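Local coordinates for protein carboxyvinyl-carboxyphosphonate phosphorylmutase (Bacillus anthracis, PDB 4IQD) that belongs to the phosphoenolpyruvate phosphomutase family of TIM-barrel proteins and binds pyruvic acid, at residues A[140-154]-A[179-191]. Sequence-based numbering, arbitrary orientation. Where two conformers were deposited one is given.
Sequences LVTTEELVQKIKAIK and ERANAYVKAGADA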
ATOM      1  N   LEU A 140      -2.015 -31.698  -1.015  1.00 30.10           N
ATOM      2  CA  LEU A 140      -2.505 -31.099  -2.249  1.00 25.33           C
ATOM      3  C   LEU A 140      -3.843 -31.704  -2.622  1.00 24.35           C
ATOM      4  O   LEU A 140      -4.212 -32.766  -2.123  1.00 23.53           O
ATOM      5  CB  LEU A 140      -1.520 -31.358  -3.383  1.00 22.47           C
ATOM      6  CG  LEU A 140      -0.059 -31.013  -3.113  1.00 30.47           C
ATOM      7  CD1 LEU A 140       0.796 -31.500  -4.259  1.00 31.09           C
ATOM      8  CD2 LEU A 140       0.112 -29.516  -2.911  1.00 32.44           C
ATOM      9  N   VAL A 141      -4.566 -31.029  -3.505  1.00 22.83           N
ATOM     10  CA  VAL A 141      -5.803 -31.574  -4.036  1.00 22.36           C
ATOM     11  C   VAL A 141      -5.452 -32.581  -5.111  1.00 27.62           C
ATOM     12  O   VAL A 141      -4.306 -32.646  -5.557  1.00 25.07           O
ATOM     13  CB  VAL A 141      -6.685 -30.487  -4.663  1.00 24.28           C
ATOM     14  CG1 VAL A 141      -7.011 -29.411  -3.643  1.00 23.45           C
ATOM     15  CG2 VAL A 141      -6.006 -29.889  -5.889  1.00 24.96           C
ATOM     16  N   THR A 142      -6.434 -33.369  -5.527  1.00 28.99           N
ATOM     17  CA  THR A 142      -6.207 -34.332  -6.588  1.00 27.91           C
ATOM     18  C   THR A 142      -5.904 -33.588  -7.872  1.00 28.12           C
ATOM     19  O   THR A 142      -6.233 -32.410  -8.014  1.00 27.96           O
ATOM     20  CB  THR A 142      -7.425 -35.227  -6.815  1.00 30.43           C
ATOM     21  OG1 THR A 142      -8.559 -34.414  -7.139  1.00 33.27           O
ATOM     22  CG2 THR A 142      -7.726 -36.033  -5.570  1.00 32.58           C
ATOM     23  N   THR A 143      -5.263 -34.281  -8.803  1.00 23.50           N
ATOM     24  CA  THR A 143      -4.946 -33.698 -10.093  1.00 22.59           C
ATOM     25  C   THR A 143      -6.219 -33.233 -10.790  1.00 24.27           C
ATOM     26  O   THR A 143      -6.259 -32.138 -11.345  1.00 26.30           O
ATOM     27  CB  THR A 143      -4.198 -34.699 -10.982  1.00 23.87           C
ATOM     28  OG1 THR A 143      -3.028 -35.161 -10.296  1.00 26.25           O
ATOM     29  CG2 THR A 143      -3.786 -34.045 -12.287  1.00 26.18           C
ATOM     30  N   GLU A 144      -7.256 -34.063 -10.736  1.00 27.43           N
ATOM     31  CA  GLU A 144      -8.547 -33.744 -11.338  1.00 28.95           C
ATOM     32  C   GLU A 144      -9.137 -32.483 -10.734  1.00 29.08           C
ATOM     33  O   GLU A 144      -9.768 -31.681 -11.423  1.00 31.79           O
ATOM     34  CB  GLU A 144      -9.530 -34.897 -11.133  1.00 33.53           C
ATOM     35  CG  GLU A 144     -10.975 -34.538 -11.446  1.00 40.04           C
ATOM     36  CD  GLU A 144     -11.953 -35.612 -11.018  1.00 48.60           C
ATOM     37  OE1 GLU A 144     -12.013 -35.916  -9.806  1.00 53.33           O
ATOM     38  OE2 GLU A 144     -12.660 -36.155 -11.893  1.00 50.39           O
ATOM     39  N   GLU A 145      -8.920 -32.316  -9.436  1.00 26.65           N
ATOM     40  CA  GLU A 145      -9.480 -31.196  -8.704  1.00 25.49           C
ATOM     41  C   GLU A 145      -9.033 -29.860  -9.292  1.00 23.62           C
ATOM     42  O   GLU A 145      -9.840 -28.946  -9.442  1.00 20.58           O
ATOM     43  CB  GLU A 145      -9.104 -31.299  -7.227  1.00 32.87           C
ATOM     44  CG  GLU A 145     -10.239 -30.978  -6.273  1.00 40.73           C
ATOM     45  CD  GLU A 145      -9.990 -31.507  -4.871  1.00 47.07           C
ATOM     46  OE1 GLU A 145      -9.530 -32.667  -4.742  1.00 48.54           O
ATOM     47  OE2 GLU A 145     -10.248 -30.761  -3.901  1.00 46.70           O
ATOM     48  N   LEU A 146      -7.754 -29.749  -9.639  1.00 24.76           N
ATOM     49  CA  LEU A 146      -7.260 -28.536 -10.283  1.00 23.21           C
ATOM     50  C   LEU A 146      -7.658 -28.506 -11.752  1.00 24.14           C
ATOM     51  O   LEU A 146      -7.947 -27.445 -12.302  1.00 23.76           O
ATOM     52  CB  LEU A 146      -5.741 -28.397 -10.155  1.00 21.45           C
ATOM     53  CG  LEU A 146      -5.237 -27.047 -10.681  1.00 21.33           C
ATOM     54  CD1 LEU A 146      -5.949 -25.907  -9.969  1.00 22.49           C
ATOM     55  CD2 LEU A 146      -3.735 -26.888 -10.556  1.00 23.55           C
ATOM     56  N   VAL A 147      -7.668 -29.678 -12.375  1.00 25.77           N
ATOM     57  CA  VAL A 147      -8.028 -29.811 -13.780  1.00 25.87           C
ATOM     58  C   VAL A 147      -9.388 -29.190 -14.055  1.00 27.76           C
ATOM     59  O   VAL A 147      -9.550 -28.418 -14.999  1.00 32.62           O
ATOM     60  CB  VAL A 147      -8.026 -31.293 -14.217  1.00 26.17           C
ATOM     61  CG1 VAL A 147      -8.936 -31.516 -15.421  1.00 25.35           C
ATOM     62  CG2 VAL A 147      -6.606 -31.752 -14.517  1.00 26.72           C
ATOM     63  N   GLN A 148     -10.360 -29.515 -13.213  1.00 24.31           N
ATOM     64  CA  GLN A 148     -11.698 -28.962 -13.353  1.00 25.32           C
ATOM     65  C   GLN A 148     -11.704 -27.449 -13.164  1.00 27.32           C
ATOM     66  O   GLN A 148     -12.386 -26.729 -13.891  1.00 28.81           O
ATOM     67  CB  GLN A 148     -12.640 -29.625 -12.359  1.00 29.07           C
ATOM     68  CG  GLN A 148     -12.855 -31.093 -12.633  1.00 31.74           C
ATOM     69  CD  GLN A 148     -13.667 -31.760 -11.554  1.00 37.46           C
ATOM     70  OE1 GLN A 148     -13.594 -31.383 -10.386  1.00 39.06           O
ATOM     71  NE2 GLN A 148     -14.456 -32.754 -11.939  1.00 41.70           N
ATOM     72  N   LYS A 149     -10.936 -26.970 -12.191  1.00 26.86           N
ATOM     73  CA  LYS A 149     -10.831 -25.540 -11.941  1.00 18.25           C
ATOM     74  C   LYS A 149     -10.256 -24.796 -13.142  1.00 20.69           C
ATOM     75  O   LYS A 149     -10.716 -23.709 -13.485  1.00 21.24           O
ATOM     76  CB  LYS A 149      -9.984 -25.265 -10.701  1.00 20.28           C
ATOM     77  CG  LYS A 149     -10.690 -25.574  -9.397  1.00 25.30           C
ATOM     78  CD  LYS A 149      -9.917 -25.033  -8.209  1.00 27.59           C
ATOM     79  CE  LYS A 149     -10.770 -25.047  -6.953  1.00 30.14           C
ATOM     80  NZ  LYS A 149     -10.089 -24.401  -5.798  1.00 32.94           N
ATOM     81  N   ILE A 150      -9.248 -25.385 -13.777  1.00 17.78           N
ATOM     82  CA  ILE A 150      -8.639 -24.790 -14.957  1.00 17.63           C
ATOM     83  C   ILE A 150      -9.649 -24.745 -16.096  1.00 22.40           C
ATOM     84  O   ILE A 150      -9.767 -23.740 -16.797  1.00 23.02           O
ATOM     85  CB  ILE A 150      -7.380 -25.567 -15.381  1.00 18.71           C
ATOM     86  CG1 ILE A 150      -6.305 -25.449 -14.298  1.00 20.22           C
ATOM     87  CG2 ILE A 150      -6.852 -25.059 -16.706  1.00 18.57           C
ATOM     88  CD1 ILE A 150      -5.068 -26.276 -14.556  1.00 16.97           C
ATOM     89  N   LYS A 151     -10.391 -25.835 -16.257  1.00 25.34           N
ATOM     90  CA  LYS A 151     -11.444 -25.918 -17.263  1.00 25.10           C
ATOM     91  C   LYS A 151     -12.519 -24.875 -17.014  1.00 24.19           C
ATOM     92  O   LYS A 151     -13.087 -24.324 -17.957  1.00 25.16           O
ATOM     93  CB  LYS A 151     -12.071 -27.314 -17.267  1.00 30.44           C
ATOM     94  CG  LYS A 151     -11.157 -28.409 -17.787  1.00 31.35           C
ATOM     95  CD  LYS A 151     -11.625 -29.790 -17.354  1.00 33.02           C
ATOM     96  CE  LYS A 151     -12.968 -30.161 -17.956  1.00 34.06           C
ATOM     97  NZ  LYS A 151     -13.340 -31.565 -17.606  1.00 35.63           N
ATOM     98  N   ALA A 152     -12.798 -24.614 -15.741  1.00 23.99           N
ATOM     99  CA  ALA A 152     -13.749 -23.576 -15.361  1.00 24.24           C
ATOM    100  C   ALA A 152     -13.281 -22.208 -15.846  1.00 25.00           C
ATOM    101  O   ALA A 152     -14.070 -21.411 -16.355  1.00 23.74           O
ATOM    102  CB  ALA A 152     -13.948 -23.567 -13.860  1.00 23.70           C
ATOM    103  N   ILE A 153     -11.990 -21.940 -15.690  1.00 23.82           N
ATOM    104  CA  ILE A 153     -11.422 -20.685 -16.156  1.00 24.25           C
ATOM    105  C   ILE A 153     -11.483 -20.571 -17.676  1.00 25.84           C
ATOM    106  O   ILE A 153     -11.991 -19.581 -18.198  1.00 28.66           O
ATOM    107  CB  ILE A 153      -9.977 -20.508 -15.677  1.00 17.99           C
ATOM    108  CG1 ILE A 153      -9.928 -20.510 -14.150  1.00 19.97           C
ATOM    109  CG2 ILE A 153      -9.397 -19.218 -16.212  1.00 17.96           C
ATOM    110  CD1 ILE A 153      -8.542 -20.345 -13.584  1.00 21.16           C
ATOM    111  N   LYS A 154     -10.983 -21.586 -18.378  1.00 25.48           N
ATOM    112  CA  LYS A 154     -11.014 -21.605 -19.841  1.00 24.02           C
ATOM    113  C   LYS A 154     -12.426 -21.417 -20.373  1.00 23.84           C
ATOM    114  O   LYS A 154     -12.628 -20.865 -21.452  1.00 25.26           O
ATOM    115  CB  LYS A 154     -10.461 -22.923 -20.393  1.00 26.43           C
ATOM    116  CG  LYS A 154      -8.969 -23.138 -20.201  1.00 27.30           C
ATOM    117  CD  LYS A 154      -8.151 -21.960 -20.708  1.00 27.01           C
ATOM    118  CE  LYS A 154      -8.352 -21.692 -22.191  1.00 28.28           C
ATOM    119  NZ  LYS A 154      -7.678 -20.421 -22.593  1.00 25.65           N
ATOM    120  N   GLU A 179       3.830 -35.270 -14.113  0.56 25.12           N
ATOM    121  CA  GLU A 179       2.531 -35.819 -14.483  0.56 25.49           C
ATOM    122  C   GLU A 179       1.416 -34.811 -14.233  0.56 24.08           C
ATOM    123  O   GLU A 179       0.593 -34.562 -15.112  0.56 24.56           O
ATOM    124  CB  GLU A 179       2.251 -37.119 -13.727  0.56 26.60           C
ATOM    125  CG  GLU A 179       3.004 -38.327 -14.264  0.56 26.80           C
ATOM    126  CD  GLU A 179       2.523 -38.751 -15.640  0.56 28.05           C
ATOM    127  OE1 GLU A 179       3.352 -38.801 -16.573  0.56 27.68           O
ATOM    128  OE2 GLU A 179       1.316 -39.039 -15.785  0.56 29.35           O
ATOM    129  N   ARG A 180       1.393 -34.237 -13.033  1.00 23.76           N
ATOM    130  CA  ARG A 180       0.406 -33.220 -12.690  1.00 23.96           C
ATOM    131  C   ARG A 180       0.479 -32.070 -13.678  1.00 19.66           C
ATOM    132  O   ARG A 180      -0.531 -31.674 -14.248  1.00 18.81           O
ATOM    133  CB  ARG A 180       0.638 -32.684 -11.278  1.00 24.23           C
ATOM    134  CG  ARG A 180       0.118 -33.565 -10.158  1.00 22.93           C
ATOM    135  CD  ARG A 180       0.156 -32.804  -8.844  1.00 20.28           C
ATOM    136  NE  ARG A 180      -0.416 -33.551  -7.732  1.00 20.78           N
ATOM    137  CZ  ARG A 180      -1.681 -33.454  -7.333  1.00 23.45           C
ATOM    138  NH1 ARG A 180      -2.521 -32.646  -7.961  1.00 21.13           N
ATOM    139  NH2 ARG A 180      -2.109 -34.171  -6.306  1.00 26.09           N
ATOM    140  N   ALA A 181       1.692 -31.568 -13.891  1.00 21.82           N
ATOM    141  CA  ALA A 181       1.934 -30.436 -14.781  1.00 23.23           C
ATOM    142  C   ALA A 181       1.344 -30.632 -16.174  1.00 21.68           C
ATOM    143  O   ALA A 181       0.603 -29.782 -16.659  1.00 25.61           O
ATOM    144  CB  ALA A 181       3.429 -30.152 -14.876  1.00 22.42           C
ATOM    145  N   ASN A 182       1.668 -31.753 -16.808  1.00 22.09           N
ATOM    146  CA  ASN A 182       1.182 -32.029 -18.154  1.00 22.57           C
ATOM    147  C   ASN A 182      -0.335 -32.164 -18.219  1.00 24.18           C
ATOM    148  O   ASN A 182      -0.944 -31.934 -19.262  1.00 24.41           O
ATOM    149  CB  ASN A 182       1.848 -33.281 -18.727  1.00 21.02           C
ATOM    150  CG  ASN A 182       3.291 -33.043 -19.132  1.00 23.50           C
ATOM    151  OD1 ASN A 182       3.649 -31.961 -19.595  1.00 23.77           O
ATOM    152  ND2 ASN A 182       4.128 -34.061 -18.960  1.00 23.86           N
ATOM    153  N   ALA A 183      -0.940 -32.542 -17.098  1.00 26.01           N
ATOM    154  CA  ALA A 183      -2.389 -32.644 -17.018  1.00 23.93           C
ATOM    155  C   ALA A 183      -3.002 -31.255 -17.003  1.00 25.25           C
ATOM    156  O   ALA A 183      -3.968 -30.982 -17.713  1.00 29.05           O
ATOM    157  CB  ALA A 183      -2.799 -33.408 -15.780  1.00 22.39           C
ATOM    158  N   TYR A 184      -2.424 -30.381 -16.188  1.00 21.70           N
ATOM    159  CA  TYR A 184      -2.904 -29.016 -16.057  1.00 20.27           C
ATOM    160  C   TYR A 184      -2.777 -28.288 -17.391  1.00 20.28           C
ATOM    161  O   TYR A 184      -3.615 -27.459 -17.738  1.00 18.49           O
ATOM    162  CB  TYR A 184      -2.107 -28.273 -14.986  1.00 16.76           C
ATOM    163  CG  TYR A 184      -2.153 -28.891 -13.603  1.00 20.33           C
ATOM    164  CD1 TYR A 184      -3.190 -29.732 -13.217  1.00 23.39           C
ATOM    165  CD2 TYR A 184      -1.156 -28.618 -12.676  1.00 23.79           C
ATOM    166  CE1 TYR A 184      -3.223 -30.289 -11.946  1.00 23.70           C
ATOM    167  CE2 TYR A 184      -1.180 -29.168 -11.409  1.00 23.83           C
ATOM    168  CZ  TYR A 184      -2.213 -30.001 -11.047  1.00 24.12           C
ATOM    169  OH  TYR A 184      -2.228 -30.544  -9.782  1.00 27.54           O
ATOM    170  N   VAL A 185      -1.727 -28.618 -18.135  1.00 20.84           N
ATOM    171  CA  VAL A 185      -1.484 -28.013 -19.440  1.00 22.52           C
ATOM    172  C   VAL A 185      -2.560 -28.405 -20.445  1.00 24.49           C
ATOM    173  O   VAL A 185      -3.129 -27.551 -21.121  1.00 26.34           O
ATOM    174  CB  VAL A 185      -0.105 -28.409 -20.002  1.00 24.04           C
ATOM    175  CG1 VAL A 185       0.033 -27.945 -21.445  1.00 24.41           C
ATOM    176  CG2 VAL A 185       1.000 -27.827 -19.143  1.00 20.35           C
ATOM    177  N   LYS A 186      -2.849 -29.698 -20.538  1.00 29.43           N
ATOM    178  CA  LYS A 186      -3.871 -30.156 -21.468  1.00 31.03           C
ATOM    179  C   LYS A 186      -5.247 -29.656 -21.044  1.00 30.74           C
ATOM    180  O   LYS A 186      -6.163 -29.560 -21.859  1.00 29.52           O
ATOM    181  CB  LYS A 186      -3.859 -31.680 -21.588  1.00 36.50           C
ATOM    182  CG  LYS A 186      -4.939 -32.392 -20.803  1.00 39.69           C
ATOM    183  CD  LYS A 186      -5.118 -33.803 -21.324  1.00 44.31           C
ATOM    184  CE  LYS A 186      -5.381 -33.790 -22.825  1.00 47.29           C
ATOM    185  NZ  LYS A 186      -5.517 -35.161 -23.391  1.00 48.93           N
ATOM    186  N   ALA A 187      -5.381 -29.329 -19.763  1.00 30.57           N
ATOM    187  CA  ALA A 187      -6.638 -28.827 -19.229  1.00 28.22           C
ATOM    188  C   ALA A 187      -6.850 -27.376 -19.644  1.00 31.71           C
ATOM    189  O   ALA A 187      -7.978 -26.886 -19.665  1.00 34.86           O
ATOM    190  CB  ALA A 187      -6.665 -28.965 -17.714  1.00 23.48           C
ATOM    191  N   GLY A 188      -5.763 -26.689 -19.976  1.00 27.99           N
ATOM    192  CA  GLY A 188      -5.868 -25.339 -20.491  1.00 24.95           C
ATOM    193  C   GLY A 188      -4.806 -24.376 -20.006  1.00 22.02           C
ATOM    194  O   GLY A 188      -4.727 -23.253 -20.494  1.00 21.97           O
ATOM    195  N   ALA A 189      -3.995 -24.801 -19.044  1.00 24.67           N
ATOM    196  CA  ALA A 189      -2.941 -23.935 -18.527  1.00 25.42           C
ATOM    197  C   ALA A 189      -1.929 -23.618 -19.623  1.00 24.81           C
ATOM    198  O   ALA A 189      -1.597 -24.478 -20.436  1.00 23.19           O
ATOM    199  CB  ALA A 189      -2.257 -24.573 -17.328  1.00 26.43           C
ATOM    200  N   ASP A 190      -1.456 -22.377 -19.648  1.00 22.85           N
ATOM    201  CA  ASP A 190      -0.554 -21.916 -20.697  1.00 19.12           C
ATOM    202  C   ASP A 190       0.900 -21.941 -20.238  1.00 19.78           C
ATOM    203  O   ASP A 190       1.818 -21.817 -21.049  1.00 19.64           O
ATOM    204  CB  ASP A 190      -0.934 -20.503 -21.135  1.00 20.37           C
ATOM    205  CG  ASP A 190      -2.420 -20.355 -21.395  1.00 21.35           C
ATOM    206  OD1 ASP A 190      -2.913 -20.941 -22.380  1.00 25.08           O
ATOM    207  OD2 ASP A 190      -3.095 -19.648 -20.618  1.00 21.37           O
ATOM    208  N   ALA A 191       1.099 -22.103 -18.934  1.00 21.16           N
ATOM    209  CA  ALA A 191       2.433 -22.061 -18.344  1.00 22.97           C
ATOM    210  C   ALA A 191       2.457 -22.779 -17.000  1.00 21.98           C
ATOM    211  O   ALA A 191       1.424 -22.907 -16.344  1.00 23.40           O
ATOM    212  CB  ALA A 191       2.888 -20.615 -18.180  1.00 21.02           C
TER
HETATM  213  O   HOH W   1      -5.747 -18.954 -21.907  1.00 21.79           O
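The ring of Tyr-184 enters as a knob between Thr-143, Leu-146, Val-147 and Ile-150, a worked example of how neighbouring helices on the outside of a barrel interlock. Leu-146 CD2 lies over the middle of one ring face, 3.5 Å from the centroid and 11° off the normal, a CH-pi contact; the leucine reaches it because CG stands anti to the backbone N (chi1 -173°). Thr-143 O and Val-147 CG2 meet the ring at its edge, while Ile-150 CD1 packs against Tyr-184 CB at 3.6 Å. Farther along, Ile-150 CG2 and Val-147 CG1 close on the methyl of Ala-187.

Beyond the phenol, the extended Arg-180 side chain grips Val-141 O with both terminal nitrogens, NH2 lying at 2.8 Å; both bonds are bent, and the one from NH1 is weak. Thr-143 OG1 lies over one guanidinium face and Leu-140 CB over the other. In the second shell, Arg-180 NH1 also donates to Tyr-184 OH, 2.8 Å away and in the guanidinium plane, a bond that probably helps fix the guanidinium and the phenol hydroxyl relative to each other; Asp-125 accepts a further bond from that hydroxyl. A capping box of Thr-142 and Glu-145 shapes the start of helix 143-156. At the far end Gly-188 closes helix 174-187 in a Schellman motif, its CA 3.8 Å from Lys-154 CG.

The axes of segments 143-154 and 179-187 run nearly parallel, approaching to 8.9 Å and crossing at -24°, as expected for successive outer helices of a TIM barrel. Strand 161-166 connects the two helices: Lys-154 and Arg-180 both touch it, Leu-146 leans on strand 120-124, and the chain leaving Gly-188 enters strand 191-194 alongside.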